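Local coordinates for protein ICChI, a glycosylated chitinase (Ipomoea carnea, PDB 6IDN) that hydrolyses chitin and also has lysozyme activity, as a glycosylated TIM-barrel enzyme of glycoside hydrolase family 18, at residues Ile28-Leu33 with Ile72-Ser77; Gly121-Ile126 with Ala155-Cys160. All coordinates share one frame; numbering follows the deposited sequence. Where two conformers were deposited one is given.

Both contacts are buried, their centres 11 Å apart, and both join parallel strands of one barrel sheet. Contact 1 pairs strand 27-36 with strand 73-80, contact 2 strand 121-126 with strand 153-156; strands 73-80 and 121-126 are neighbours, so the contacts form a continuous run, joined by a probable hydrogen bond between Leu76 O and Asp123 N (2.8 Å). Contact 1 is the longer ladder, burying 562 Å² against 284 Å², with branched aliphatic packing on one face and aromatic and polar groups on the other. Contact 2 sets acidic side chains against alanines, and its second strand leaves the ladder early, running into a loop that carries Cys160.

Contact 1 of 2, residues Ile28-Leu33 with Ile72-Ser77; sequences INIGFL and IKVFLS
Asn29 and Phe75 lie side by side on the inner side of the barrel, with amide and ring planes 28° apart. OD1 of Asn29 sits 3.3 Å from CD2 of Phe75 and is buried without a hydrogen-bond partner. On this same side the edge of the Phe32 ring faces Ser77 and also touches Asp125 of strand 121-126. In the Ser77 conformer given, one of two and so less certain, OG lies near the ring plane and is hydrogen-bonded to Asp123. The peptide bond before Phe32 is cis, a rare geometry without proline. An alanine at Phe32 would probably open a gap beside Ser77 and Asp125, where the ring edge now lies.

The other face is aliphatic. CG1 of Ile30 lies beside the backbone N and its chain is extended (chi2 -179°), which carries CD1 to 3.6 Å from CG1 of Val74. CG1 of Ile28 lies 3.7 Å from CG2 of Ile72, under helix 16-21. Five parallel-strand hydrogen bonds, from Ile28 N to Lys73 O through Leu33 N to Ser77 O, set the register. The backbone thus fixes the alignment, while the inner face bears the cost of a buried amide oxygen.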
# COMPACT_ATOMS: atom_id res chain seq x y z
N ILE A 28 -1.34 2.86 -7.42
CA ILE A 28 -2.21 1.70 -7.24
C ILE A 28 -1.44 0.66 -6.45
O ILE A 28 -0.37 0.22 -6.89
CB ILE A 28 -2.66 1.08 -8.57
CG1 ILE A 28 -3.10 2.14 -9.58
CG2 ILE A 28 -3.77 0.03 -8.34
CD1 ILE A 28 -4.38 2.81 -9.22
N ASN A 29 -1.99 0.24 -5.31
CA ASN A 29 -1.43 -0.89 -4.56
C ASN A 29 -2.21 -2.14 -4.94
O ASN A 29 -3.40 -2.25 -4.61
CB ASN A 29 -1.51 -0.65 -3.06
CG ASN A 29 -0.70 0.52 -2.61
OD1 ASN A 29 0.44 0.70 -3.05
ND2 ASN A 29 -1.26 1.31 -1.70
N ILE A 30 -1.55 -3.10 -5.57
CA ILE A 30 -2.18 -4.36 -5.95
C ILE A 30 -2.00 -5.33 -4.78
O ILE A 30 -0.88 -5.75 -4.47
CB ILE A 30 -1.58 -4.94 -7.24
CG1 ILE A 30 -1.79 -3.99 -8.44
CG2 ILE A 30 -2.14 -6.34 -7.53
CD1 ILE A 30 -1.23 -4.53 -9.76
N GLY A 31 -3.10 -5.70 -4.13
CA GLY A 31 -3.06 -6.61 -3.00
C GLY A 31 -3.79 -7.90 -3.35
O GLY A 31 -4.78 -7.86 -4.08
N PHE A 32 -3.31 -9.04 -2.83
CA PHE A 32 -2.22 -9.16 -1.86
C PHE A 32 -1.37 -10.39 -2.10
O PHE A 32 -1.86 -11.41 -2.57
CB PHE A 32 -2.77 -9.25 -0.43
CG PHE A 32 -3.33 -7.96 0.09
CD1 PHE A 32 -2.48 -6.90 0.39
CD2 PHE A 32 -4.69 -7.81 0.26
CE1 PHE A 32 -2.99 -5.70 0.89
CE2 PHE A 32 -5.21 -6.62 0.74
CZ PHE A 32 -4.36 -5.55 1.05
N LEU A 33 -0.09 -10.30 -1.76
CA LEU A 33 0.74 -11.51 -1.62
C LEU A 33 0.48 -12.04 -0.22
O LEU A 33 0.96 -11.49 0.77
CB LEU A 33 2.21 -11.20 -1.85
CG LEU A 33 3.12 -12.40 -2.13
CD1 LEU A 33 2.88 -12.93 -3.54
CD2 LEU A 33 4.58 -12.03 -1.95
N ILE A 72 1.22 6.82 -13.47
CA ILE A 72 0.73 6.18 -12.26
C ILE A 72 1.75 5.13 -11.83
O ILE A 72 2.21 4.32 -12.64
CB ILE A 72 -0.65 5.56 -12.50
CG1 ILE A 72 -1.65 6.65 -12.90
CG2 ILE A 72 -1.11 4.77 -11.28
CD1 ILE A 72 -2.95 6.13 -13.50
N LYS A 73 2.11 5.13 -10.54
CA LYS A 73 2.97 4.09 -10.00
C LYS A 73 2.12 2.91 -9.56
O LYS A 73 0.99 3.08 -9.08
CB LYS A 73 3.80 4.59 -8.81
CG LYS A 73 4.67 5.79 -9.14
CD LYS A 73 5.46 6.23 -7.92
CE LYS A 73 6.43 7.37 -8.25
NZ LYS A 73 5.78 8.66 -8.63
N VAL A 74 2.67 1.71 -9.72
CA VAL A 74 1.95 0.48 -9.40
C VAL A 74 2.82 -0.35 -8.47
O VAL A 74 3.94 -0.71 -8.83
CB VAL A 74 1.59 -0.32 -10.67
CG1 VAL A 74 0.72 -1.51 -10.32
CG2 VAL A 74 0.89 0.58 -11.69
N PHE A 75 2.32 -0.61 -7.25
CA PHE A 75 3.05 -1.40 -6.27
C PHE A 75 2.37 -2.75 -6.06
O PHE A 75 1.16 -2.88 -6.20
CB PHE A 75 3.13 -0.67 -4.91
CG PHE A 75 3.77 0.69 -4.96
CD1 PHE A 75 4.65 1.05 -5.98
CD2 PHE A 75 3.49 1.62 -3.97
CE1 PHE A 75 5.23 2.33 -6.00
CE2 PHE A 75 4.07 2.88 -3.97
CZ PHE A 75 4.93 3.25 -5.01
N LEU A 76 3.17 -3.75 -5.65
CA LEU A 76 2.64 -4.99 -5.11
C LEU A 76 2.56 -4.88 -3.59
O LEU A 76 3.56 -4.54 -2.94
CB LEU A 76 3.52 -6.18 -5.48
CG LEU A 76 3.10 -7.50 -4.79
CD1 LEU A 76 1.79 -8.02 -5.38
CD2 LEU A 76 4.17 -8.56 -4.92
N SER A 77 1.40 -5.19 -3.02
CA SER A 77 1.19 -5.10 -1.58
C SER A 77 1.36 -6.47 -0.93
O SER A 77 0.65 -7.42 -1.27
CB SER A 77 -0.19 -4.53 -1.25
OG SER A 77 -0.30 -4.26 0.15

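Contact 2 of 2, residues Gly121-Ile126 with Ala155-Cys160; sequences GIDFDI and AAAPAC
Ile122 starts the pairing through its carbonyl: Ala155 N donates to Ile122 O at 2.9 Å. The Ile122 side chain does not join in, packing instead on Leu141 of helix 134-148.

Asp123 follows on the opposite face of the sheet. CG is anti to the backbone N (chi1 173°), and OD1 comes to 3.6 Å from CB of Ala155, a methyl that makes no polar demand. The carboxylate is gripped from beyond the pair: Tyr6 OH and, in the Ser77 conformer given, Ser77 OG bond to OD2, and Trp180 NE1 makes a weak bond to OD1.

Phe124 N donates to Ala155 O at 2.7 Å, the donor tilted 33° from the carbonyl plane. The same oxygen lies 3.4 Å from CD1 of Phe124. Turned toward helix 134-148, the ring stacks edge-to-face with Phe176, while CB of Phe124 meets CB of Ala156 at 4.5 Å. Phe124 O then accepts from Ala157 N at 3.0 Å, the last rung of the ladder.

Asp125 returns to the Asp123 side, its OD1 3.7 Å from CB of Ala157; Gln182 NE2 gives this oxygen a weak hydrogen bond.

The spacing of Asp123, Asp125 and Glu127 in sequence fits the DxDxE signature of family 18 chitinases, in which the glutamate is the general acid. OD2 of Asp125 lies close to OE2 of Glu127, consistent with that arrangement. Small alanines on strand 153-156 and just after it supply three backbone bonds and methyl contacts, while the polar partners of both aspartates, weak ones included, come from other strands of the barrel.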
# COMPACT_ATOMS: atom_id res chain seq x y z
N GLY A 121 7.35 -0.90 -7.10
CA GLY A 121 7.81 -1.06 -5.74
C GLY A 121 6.87 -1.97 -4.97
O GLY A 121 5.98 -2.61 -5.54
N ILE A 122 7.09 -1.97 -3.65
CA ILE A 122 6.52 -2.95 -2.74
C ILE A 122 5.87 -2.19 -1.59
O ILE A 122 6.52 -1.34 -0.96
CB ILE A 122 7.60 -3.91 -2.21
CG1 ILE A 122 8.27 -4.63 -3.39
CG2 ILE A 122 6.99 -4.90 -1.20
CD1 ILE A 122 7.32 -5.48 -4.22
N ASP A 123 4.61 -2.50 -1.33
CA ASP A 123 3.84 -1.94 -0.22
C ASP A 123 3.80 -2.97 0.91
O ASP A 123 3.48 -4.14 0.66
CB ASP A 123 2.43 -1.58 -0.68
CG ASP A 123 1.52 -1.15 0.46
OD1 ASP A 123 1.86 -0.16 1.14
OD2 ASP A 123 0.45 -1.78 0.63
N PHE A 124 4.11 -2.54 2.13
CA PHE A 124 4.17 -3.44 3.29
C PHE A 124 2.87 -3.28 4.08
O PHE A 124 2.77 -2.40 4.94
CB PHE A 124 5.35 -3.10 4.20
CG PHE A 124 6.71 -3.49 3.67
CD1 PHE A 124 7.15 -3.13 2.40
CD2 PHE A 124 7.60 -4.16 4.51
CE1 PHE A 124 8.42 -3.47 1.96
CE2 PHE A 124 8.89 -4.49 4.09
CZ PHE A 124 9.30 -4.16 2.81
N ASP A 125 1.88 -4.13 3.80
CA ASP A 125 0.61 -4.08 4.52
C ASP A 125 0.55 -5.22 5.53
O ASP A 125 -0.28 -6.11 5.49
CB ASP A 125 -0.57 -4.13 3.54
CG ASP A 125 -1.90 -3.82 4.21
OD1 ASP A 125 -1.91 -3.35 5.37
OD2 ASP A 125 -2.97 -4.05 3.59
N ILE A 126 1.51 -5.19 6.45
CA ILE A 126 1.71 -6.27 7.42
C ILE A 126 0.73 -6.07 8.57
O ILE A 126 0.86 -5.14 9.36
CB ILE A 126 3.17 -6.29 7.92
CG1 ILE A 126 4.15 -6.31 6.74
CG2 ILE A 126 3.41 -7.48 8.86
CD1 ILE A 126 3.83 -7.38 5.67
N ALA A 155 6.79 1.27 0.38
CA ALA A 155 5.65 1.89 1.02
C ALA A 155 5.24 1.01 2.20
O ALA A 155 5.41 -0.21 2.17
CB ALA A 155 4.47 2.07 0.04
N ALA A 156 4.70 1.65 3.24
CA ALA A 156 4.22 0.93 4.43
C ALA A 156 2.82 1.39 4.79
O ALA A 156 2.50 2.58 4.65
CB ALA A 156 5.14 1.14 5.64
N ALA A 157 2.03 0.47 5.35
CA ALA A 157 0.63 0.73 5.70
C ALA A 157 0.35 0.38 7.16
O ALA A 157 -0.43 -0.53 7.46
CB ALA A 157 -0.31 -0.05 4.77
N PRO A 158 0.95 1.11 8.10
CA PRO A 158 0.67 0.85 9.51
C PRO A 158 -0.72 1.33 9.89
O PRO A 158 -1.32 2.18 9.25
CB PRO A 158 1.74 1.67 10.24
CG PRO A 158 1.92 2.88 9.34
CD PRO A 158 1.80 2.30 7.91
N ALA A 159 -1.23 0.78 11.00
CA ALA A 159 -2.43 1.33 11.60
C ALA A 159 -2.07 2.56 12.43
O ALA A 159 -0.90 2.84 12.70
CB ALA A 159 -3.13 0.27 12.46
N CYS A 160 -3.09 3.33 12.84
CA CYS A 160 -2.78 4.67 13.34
C CYS A 160 -2.23 4.70 14.76
O CYS A 160 -1.70 5.74 15.15
CB CYS A 160 -4.01 5.59 13.26
SG CYS A 160 -5.59 5.02 13.99